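Local coordinates for protein serine acetyltransferase (Entamoeba histolytica, PDB 3Q1X) that probably transfers an acetyl group to the hydroxyl of L-serine, a step of cysteine biosynthesis, and is seen here with serine bound, at residues 37-40 with 41-45; 98-101 with 102-106; 121-124 with 125-129; 128-131 with 132-136. All blocks are in the same frame, centred on the assembly; numbering follows the deposited sequence.

Contact 1: residues 37-40 with 41-45; sequences ELQK and LRKIF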
# COMPACT_ATOMS: atom_id res chain seq x y z
N GLU A 37 -4.02 17.20 -1.23
CA GLU A 37 -4.24 17.59 0.17
C GLU A 37 -2.95 17.52 0.99
O GLU A 37 -2.65 18.45 1.73
CB GLU A 37 -5.36 16.77 0.81
CG GLU A 37 -6.74 16.91 0.14
CD GLU A 37 -7.00 15.88 -0.95
OE1 GLU A 37 -6.03 15.39 -1.59
OE2 GLU A 37 -8.18 15.54 -1.18
N LEU A 38 -2.20 16.43 0.83
CA LEU A 38 -0.91 16.28 1.50
C LEU A 38 0.13 17.27 0.97
O LEU A 38 0.82 17.89 1.77
CB LEU A 38 -0.38 14.84 1.38
CG LEU A 38 0.90 14.47 2.15
CD1 LEU A 38 0.74 14.69 3.67
CD2 LEU A 38 1.30 13.03 1.85
N GLN A 39 0.22 17.41 -0.35
CA GLN A 39 1.16 18.35 -0.98
C GLN A 39 1.01 19.75 -0.39
O GLN A 39 1.99 20.38 0.03
CB GLN A 39 0.92 18.37 -2.50
CG GLN A 39 1.88 19.25 -3.30
CD GLN A 39 3.23 18.61 -3.56
OE1 GLN A 39 3.50 17.49 -3.11
NE2 GLN A 39 4.08 19.30 -4.29
N LYS A 40 -0.24 20.22 -0.32
CA LYS A 40 -0.56 21.55 0.18
C LYS A 40 -0.33 21.69 1.68
O LYS A 40 0.29 22.65 2.12
CB LYS A 40 -1.99 21.96 -0.22
CG LYS A 40 -2.16 22.28 -1.71
CD LYS A 40 -0.94 23.03 -2.25
CE LYS A 40 -1.09 23.43 -3.71
NZ LYS A 40 0.26 23.66 -4.29
N LEU A 41 -0.81 20.72 2.46
CA LEU A 41 -0.71 20.80 3.91
C LEU A 41 0.74 20.69 4.39
O LEU A 41 1.11 21.32 5.40
CB LEU A 41 -1.59 19.76 4.60
CG LEU A 41 -3.11 19.96 4.58
CD1 LEU A 41 -3.83 18.66 4.91
CD2 LEU A 41 -3.53 21.07 5.54
N ARG A 42 1.55 19.92 3.67
CA ARG A 42 2.99 19.83 3.93
C ARG A 42 3.65 21.23 3.86
O ARG A 42 4.42 21.60 4.74
CB ARG A 42 3.68 18.80 3.01
CG ARG A 42 3.22 17.34 3.26
CD ARG A 42 4.25 16.21 3.06
NE ARG A 42 4.68 16.01 1.67
CZ ARG A 42 5.20 14.90 1.15
NH1 ARG A 42 5.35 13.76 1.84
NH2 ARG A 42 5.57 14.92 -0.12
N LYS A 43 3.31 21.99 2.82
CA LYS A 43 3.87 23.33 2.60
C LYS A 43 3.39 24.32 3.65
O LYS A 43 4.17 25.14 4.15
CB LYS A 43 3.53 23.84 1.19
CG LYS A 43 4.32 23.16 0.09
CD LYS A 43 4.07 23.77 -1.28
CE LYS A 43 5.13 23.30 -2.26
NZ LYS A 43 4.69 23.41 -3.68
N ILE A 44 2.10 24.23 3.99
CA ILE A 44 1.45 25.12 4.94
C ILE A 44 2.00 24.96 6.36
O ILE A 44 2.33 25.94 7.03
CB ILE A 44 -0.08 24.90 4.93
CG1 ILE A 44 -0.66 25.23 3.54
CG2 ILE A 44 -0.76 25.71 6.04
CD1 ILE A 44 -2.08 24.71 3.31
N PHE A 45 2.08 23.71 6.82
CA PHE A 45 2.52 23.41 8.18
C PHE A 45 4.03 23.38 8.38
O PHE A 45 4.51 23.77 9.44
CB PHE A 45 1.92 22.09 8.68
CG PHE A 45 0.45 22.15 8.96
CD1 PHE A 45 -0.11 23.21 9.68
CD2 PHE A 45 -0.39 21.12 8.54
CE1 PHE A 45 -1.48 23.25 9.95
CE2 PHE A 45 -1.76 21.14 8.81
CZ PHE A 45 -2.31 22.21 9.51
O HOH W 1 5.60 17.43 -1.42
O HOH W 2 3.73 22.29 -5.66
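Leu38 and Arg42, one helical turn apart, meet where the methylenes of the arginine pass across the branched end of the leucine. CD1 of Leu38 lies 3.7 Å from CG of Arg42, while its other methyl, CD2, sits over one face of the guanidinium. Leucine suits this place because it offers an apolar bed to the arginine stem and leaves the nitrogens to polar partners: NH1 bonds to Gln131 of helix 128-144, and NH2 gives a hydrogen to a water in the guanidinium plane, 2.8 Å from the water oxygen. The same water donates to OE1 of Gln39 at 2.7 Å, linking the two side chains. Gln39 has CG anti to the backbone N (chi1 -177°) and then bends, which carries its amide alongside Lys43, the two chains pointing the same way. Here too a water mediates, bonded to NZ of Lys43 at 2.5 Å and only weakly to NE2 of Gln39. The amide is pinned further by Val34 N and Lys32 O. Lys40 and Lys43 bring their NZ atoms within 4.5 Å of each other, and the salt bridge from Lys40 to Glu64 probably eases that repulsion. With partly exposed Gln39, Lys40 and Lys43 on one side, and Leu38, Leu41 and Ile44 packed on neighbouring helices (Leu41 bridging 59-79 and 128-144), this is an amphipathic helix of the helical N-terminal part of a serine acetyltransferase.

Contact 2: residues 98-101 with 102-106; sequences SIKR and TLKTD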
# COMPACT_ATOMS: atom_id res chain seq x y z
N SER A 98 -4.61 25.20 15.79
CA SER A 98 -4.61 24.16 16.82
C SER A 98 -4.08 22.83 16.28
O SER A 98 -3.35 22.12 16.97
CB SER A 98 -5.99 23.98 17.48
OG SER A 98 -6.97 23.52 16.58
N ILE A 99 -4.44 22.50 15.04
CA ILE A 99 -3.89 21.33 14.36
C ILE A 99 -2.36 21.42 14.24
O ILE A 99 -1.66 20.45 14.50
CB ILE A 99 -4.57 21.10 12.99
CG1 ILE A 99 -6.06 20.80 13.21
CG2 ILE A 99 -3.86 19.99 12.21
CD1 ILE A 99 -6.91 20.85 11.96
N LYS A 100 -1.86 22.60 13.86
CA LYS A 100 -0.41 22.83 13.78
C LYS A 100 0.29 22.49 15.11
O LYS A 100 1.29 21.78 15.13
CB LYS A 100 -0.11 24.28 13.37
CG LYS A 100 1.37 24.69 13.48
CD LYS A 100 2.24 23.93 12.47
CE LYS A 100 3.72 24.08 12.81
NZ LYS A 100 4.09 25.49 13.12
N ARG A 101 -0.27 22.99 16.21
CA ARG A 101 0.24 22.68 17.55
C ARG A 101 0.20 21.17 17.82
O ARG A 101 1.17 20.59 18.31
CB ARG A 101 -0.53 23.47 18.61
CG ARG A 101 -0.26 24.97 18.55
CD ARG A 101 -0.94 25.78 19.66
NE ARG A 101 -2.38 25.96 19.45
CZ ARG A 101 -2.96 27.05 18.93
NH1 ARG A 101 -2.24 28.10 18.55
NH2 ARG A 101 -4.27 27.09 18.79
N THR A 102 -0.91 20.52 17.46
CA THR A 102 -1.04 19.09 17.70
C THR A 102 -0.03 18.31 16.86
O THR A 102 0.55 17.33 17.34
CB THR A 102 -2.46 18.59 17.39
OG1 THR A 102 -3.39 19.33 18.17
CG2 THR A 102 -2.58 17.11 17.74
N LEU A 103 0.16 18.73 15.61
CA LEU A 103 1.08 18.03 14.71
C LEU A 103 2.52 18.10 15.23
O LEU A 103 3.29 17.15 15.06
CB LEU A 103 0.99 18.58 13.28
CG LEU A 103 -0.22 18.12 12.46
CD1 LEU A 103 -0.24 18.85 11.13
CD2 LEU A 103 -0.22 16.61 12.23
N LYS A 104 2.86 19.20 15.89
CA LYS A 104 4.17 19.30 16.54
C LYS A 104 4.33 18.22 17.60
O LYS A 104 5.38 17.57 17.67
CB LYS A 104 4.39 20.69 17.15
CG LYS A 104 4.74 21.74 16.10
CD LYS A 104 4.87 23.12 16.74
CE LYS A 104 6.20 23.27 17.47
NZ LYS A 104 6.25 24.53 18.27
N THR A 105 3.29 18.02 18.42
CA THR A 105 3.33 16.98 19.46
C THR A 105 3.42 15.57 18.86
O THR A 105 4.14 14.71 19.39
CB THR A 105 2.13 17.04 20.45
OG1 THR A 105 0.93 16.60 19.81
CG2 THR A 105 1.93 18.45 21.03
N ASP A 106 2.71 15.33 17.76
CA ASP A 106 2.82 14.06 17.04
C ASP A 106 4.27 13.79 16.59
O ASP A 106 4.76 12.65 16.65
CB ASP A 106 1.88 14.02 15.83
CG ASP A 106 0.43 14.25 16.21
OD1 ASP A 106 -0.01 13.80 17.29
OD2 ASP A 106 -0.29 14.90 15.43
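Ile99 and Leu103 form an i to i+4 apolar pair within the long helix 82-113, on the side that packs against helices 36-45 and 128-144. They lie side by side and point the same way, CG2 of Ile99 3.9 Å from CD1 of Leu103. The isoleucine methyl is anti to the backbone N, since chi1 of -63° places CG1 beside that nitrogen, and this sends CG2 forward along the helix to the leucine. Branched aliphatic residues suit a face buried under Phe45 and Ile138. Beneath them Leu103 N donates to Ile99 O at 2.7 Å, the hydrogen bond of a regular alpha helix. The helix is amphipathic, and its next face is charged: Lys100 and Lys104 cross, CE of the first 4.2 Å from CG of the second. Lys100 NZ forms a salt bridge to Asp19, Lys104 NZ to Glu20 and Asp19, which probably offsets their mutual repulsion. Next along the chain, the hydroxyl of Thr105 folds back to Thr102 O, with OG1 2.6 Å from that oxygen, in the carbonyl plane and on a lone pair. Thr102 O also accepts from Asp106 N at 3.0 Å, so two donors grip it, while Thr105 OG1 is bonded in addition to His175 N.

Contact 3: residues 121-124 with 125-129; sequences SLII and RCYPG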
# COMPACT_ATOMS: atom_id res chain seq x y z
N SER A 121 13.29 16.38 10.99
CA SER A 121 13.29 16.62 9.55
C SER A 121 12.95 15.39 8.71
O SER A 121 12.24 15.53 7.72
CB SER A 121 14.60 17.27 9.06
OG SER A 121 15.68 16.37 9.04
N LEU A 122 13.43 14.20 9.09
CA LEU A 122 13.15 12.98 8.30
C LEU A 122 11.72 12.47 8.50
O LEU A 122 11.11 11.92 7.57
CB LEU A 122 14.14 11.86 8.64
CG LEU A 122 14.11 10.71 7.62
CD1 LEU A 122 14.52 11.22 6.23
CD2 LEU A 122 15.00 9.59 8.07
N ILE A 123 11.20 12.66 9.71
CA ILE A 123 9.82 12.32 10.03
C ILE A 123 8.86 13.18 9.22
O ILE A 123 7.93 12.67 8.59
CB ILE A 123 9.56 12.44 11.55
CG1 ILE A 123 10.61 11.64 12.33
CG2 ILE A 123 8.15 11.96 11.89
CD1 ILE A 123 10.47 11.69 13.85
N ILE A 124 9.13 14.48 9.23
CA ILE A 124 8.40 15.46 8.45
C ILE A 124 8.44 15.14 6.96
O ILE A 124 7.41 15.17 6.30
CB ILE A 124 8.95 16.88 8.70
CG1 ILE A 124 8.70 17.26 10.17
CG2 ILE A 124 8.36 17.88 7.69
CD1 ILE A 124 9.31 18.56 10.64
N ARG A 125 9.62 14.81 6.46
CA ARG A 125 9.80 14.60 5.03
C ARG A 125 9.14 13.34 4.51
O ARG A 125 8.60 13.34 3.41
CB ARG A 125 11.29 14.60 4.67
CG ARG A 125 11.94 15.97 4.69
CD ARG A 125 11.61 16.75 3.44
NE ARG A 125 12.05 16.05 2.24
CZ ARG A 125 11.75 16.41 1.00
NH1 ARG A 125 10.97 17.46 0.77
NH2 ARG A 125 12.23 15.69 -0.02
N CYS A 126 9.18 12.25 5.28
CA CYS A 126 8.83 10.95 4.68
C CYS A 126 8.25 9.87 5.58
O CYS A 126 8.00 8.78 5.10
CB CYS A 126 10.05 10.37 3.96
SG CYS A 126 11.25 9.64 5.07
N TYR A 127 8.02 10.15 6.87
CA TYR A 127 7.43 9.10 7.73
C TYR A 127 5.94 8.94 7.40
O TYR A 127 5.19 9.91 7.50
CB TYR A 127 7.63 9.41 9.21
CG TYR A 127 8.89 8.81 9.83
CD1 TYR A 127 8.82 8.13 11.05
CD2 TYR A 127 10.13 8.89 9.19
CE1 TYR A 127 9.94 7.57 11.62
CE2 TYR A 127 11.28 8.33 9.76
CZ TYR A 127 11.17 7.66 10.98
OH TYR A 127 12.29 7.10 11.57
N PRO A 128 5.52 7.72 7.01
CA PRO A 128 4.16 7.55 6.49
C PRO A 128 3.06 7.75 7.54
O PRO A 128 2.00 8.31 7.23
CB PRO A 128 4.15 6.11 5.94
CG PRO A 128 5.23 5.41 6.70
CD PRO A 128 6.28 6.45 7.01
N GLY A 129 3.30 7.28 8.77
CA GLY A 129 2.39 7.57 9.89
C GLY A 129 2.14 9.07 10.03
O GLY A 129 1.02 9.49 10.30
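Ile123 presses its CG1 methylene onto the middle of the Tyr127 ring, 4.0 Å from the centroid and 2° off the ring normal, an almost vertical CH-pi contact. The other branch of the isoleucine, CG2, fills the angle where the ring joins its stem, 3.7 Å from CB of Tyr127. A beta-branched residue suits this place because its two arms cover both the ring and its root. Next to it Leu122 forms a second bump: its CG stands 4.3 Å from CE2 of Tyr127, and its CD1 meets SG of Cys126 at 3.8 Å. The leucine thus lies across the sulfur and this ring carbon together, from one side, with CG anti to the backbone N (chi1 -166°). Tyr127 lies in the short turn joining helix 120-126 to helix 128-144, at the N-cap position of the latter; its backbone is extended, yet its N still donates to Ile123 O at 3.1 Å. The turn belongs to the helical part of the enzyme and is probably near the substrate site, for the Tyr127 side chain lies about 6 Å from a bound serine. Tyr127 OH bonds to Asp114. Arg125 leads away from the turn, its CG lying against Ser121 O at 3.1 Å, and bends twice to reach Pro30 O and Phe49 O, with a salt bridge to Glu153 of the second subunit.

Contact 4: residues 128-131 with 132-136; sequences PGFQ and AVIVY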
# COMPACT_ATOMS: atom_id res chain seq x y z
N PRO A 128 5.52 7.72 7.01
CA PRO A 128 4.16 7.55 6.49
C PRO A 128 3.06 7.75 7.54
O PRO A 128 2.00 8.31 7.23
CB PRO A 128 4.15 6.11 5.94
CG PRO A 128 5.23 5.41 6.70
CD PRO A 128 6.28 6.45 7.01
N GLY A 129 3.30 7.28 8.77
CA GLY A 129 2.39 7.57 9.89
C GLY A 129 2.14 9.07 10.03
O GLY A 129 1.02 9.49 10.30
N PHE A 130 3.19 9.87 9.83
CA PHE A 130 3.06 11.33 9.96
C PHE A 130 2.32 11.98 8.78
O PHE A 130 1.50 12.87 8.98
CB PHE A 130 4.40 12.00 10.24
CG PHE A 130 4.25 13.46 10.59
CD1 PHE A 130 3.64 13.83 11.79
CD2 PHE A 130 4.66 14.45 9.71
CE1 PHE A 130 3.46 15.17 12.11
CE2 PHE A 130 4.51 15.80 10.04
CZ PHE A 130 3.90 16.16 11.23
N GLN A 131 2.58 11.50 7.56
CA GLN A 131 1.85 11.98 6.39
C GLN A 131 0.35 11.74 6.56
O GLN A 131 -0.48 12.60 6.27
CB GLN A 131 2.36 11.32 5.11
CG GLN A 131 3.88 11.31 4.95
CD GLN A 131 4.50 12.69 5.12
OE1 GLN A 131 4.06 13.66 4.49
NE2 GLN A 131 5.51 12.79 5.98
N ALA A 132 0.02 10.56 7.07
CA ALA A 132 -1.36 10.15 7.29
C ALA A 132 -2.03 11.06 8.32
O ALA A 132 -3.14 11.54 8.10
CB ALA A 132 -1.40 8.72 7.77
N VAL A 133 -1.35 11.30 9.44
CA VAL A 133 -1.93 12.10 10.52
C VAL A 133 -2.16 13.56 10.12
O VAL A 133 -3.16 14.14 10.55
CB VAL A 133 -1.15 11.97 11.87
CG1 VAL A 133 -1.21 10.53 12.38
CG2 VAL A 133 0.26 12.45 11.77
N ILE A 134 -1.27 14.12 9.30
CA ILE A 134 -1.44 15.46 8.73
C ILE A 134 -2.78 15.60 8.02
O ILE A 134 -3.53 16.54 8.25
CB ILE A 134 -0.32 15.81 7.71
CG1 ILE A 134 1.02 16.02 8.40
CG2 ILE A 134 -0.68 17.04 6.91
CD1 ILE A 134 2.18 16.24 7.41
N VAL A 135 -3.06 14.64 7.14
CA VAL A 135 -4.29 14.67 6.37
C VAL A 135 -5.47 14.29 7.27
O VAL A 135 -6.50 14.95 7.23
CB VAL A 135 -4.17 13.79 5.11
CG1 VAL A 135 -5.47 13.79 4.34
CG2 VAL A 135 -3.00 14.26 4.22
N TYR A 136 -5.30 13.28 8.12
CA TYR A 136 -6.36 12.90 9.05
C TYR A 136 -6.89 14.07 9.89
O TYR A 136 -8.10 14.21 10.10
CB TYR A 136 -5.94 11.77 10.00
CG TYR A 136 -6.76 11.81 11.28
CD1 TYR A 136 -8.07 11.32 11.31
CD2 TYR A 136 -6.26 12.43 12.43
CE1 TYR A 136 -8.85 11.42 12.48
CE2 TYR A 136 -7.03 12.53 13.59
CZ TYR A 136 -8.32 12.03 13.60
OH TYR A 136 -9.08 12.14 14.75
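Phe130 swings its ring forward along the helix to Ile134, one turn on, and the conformations of both residues make the fit. In the phenylalanine CG is anti to the backbone N (chi1 -171°), which brings the ring beside the carbonyl side of the residue. The isoleucine has CG1 beside its own N, and with chi2 extended the branch runs across one face of the ring, with CG1 4.1 Å from the Phe130 centroid and displaced toward the rim, in a CH-pi contact, while CD1 of Ile134 touches CE2 of Phe130 at 3.5 Å. Val133 approaches from a different direction, its side chain crossing that of Phe130 at about a right angle, with CG2 of Val133 3.7 Å from CD1 of Phe130. The ring also packs on Leu103 and Leu107 of helix 82-113. The stretch is the first part of helix 128-144, central among the helices of the N-terminal part, and Pro128 suits its first turn, where a backbone N-H is not needed for bonding within the helix. Regular bonds follow, from Ala132 N to Pro128 O at 3.0 Å and from Ile134 N to Phe130 O at 3.1 Å. The small Ala132 lets Val158 of helix 150-162 come close. Gln131 takes a bent form (chi2 -52°), curling its amide back toward the start of the helix, where NE2 donates to Ile124 O and Tyr127 O; Arg42 engages OE1.

From the N terminus the four contacts follow in series, and none crosses another. Each is a local contact, mainly i to i+4; contacts 1, 2 and 4 lie within one helix, contact 3 spans the join between two. Contact 1 lies on helix 36-45, and its Phe45 packs on Ile99 and Leu103 of contact 2, in helix 82-113. Contact 3 runs from helix 120-126 into contact 4, sharing Pro128 and Gly129 with it. Contact 4, on helix 128-144, touches all the others: Leu41 of contact 1 meets Ile134, Leu103 of contact 2 meets Phe130, and Gln131 joins contacts 1 and 3. Contacts 2 and 3 do not touch, with about 6 Å between nearest atoms.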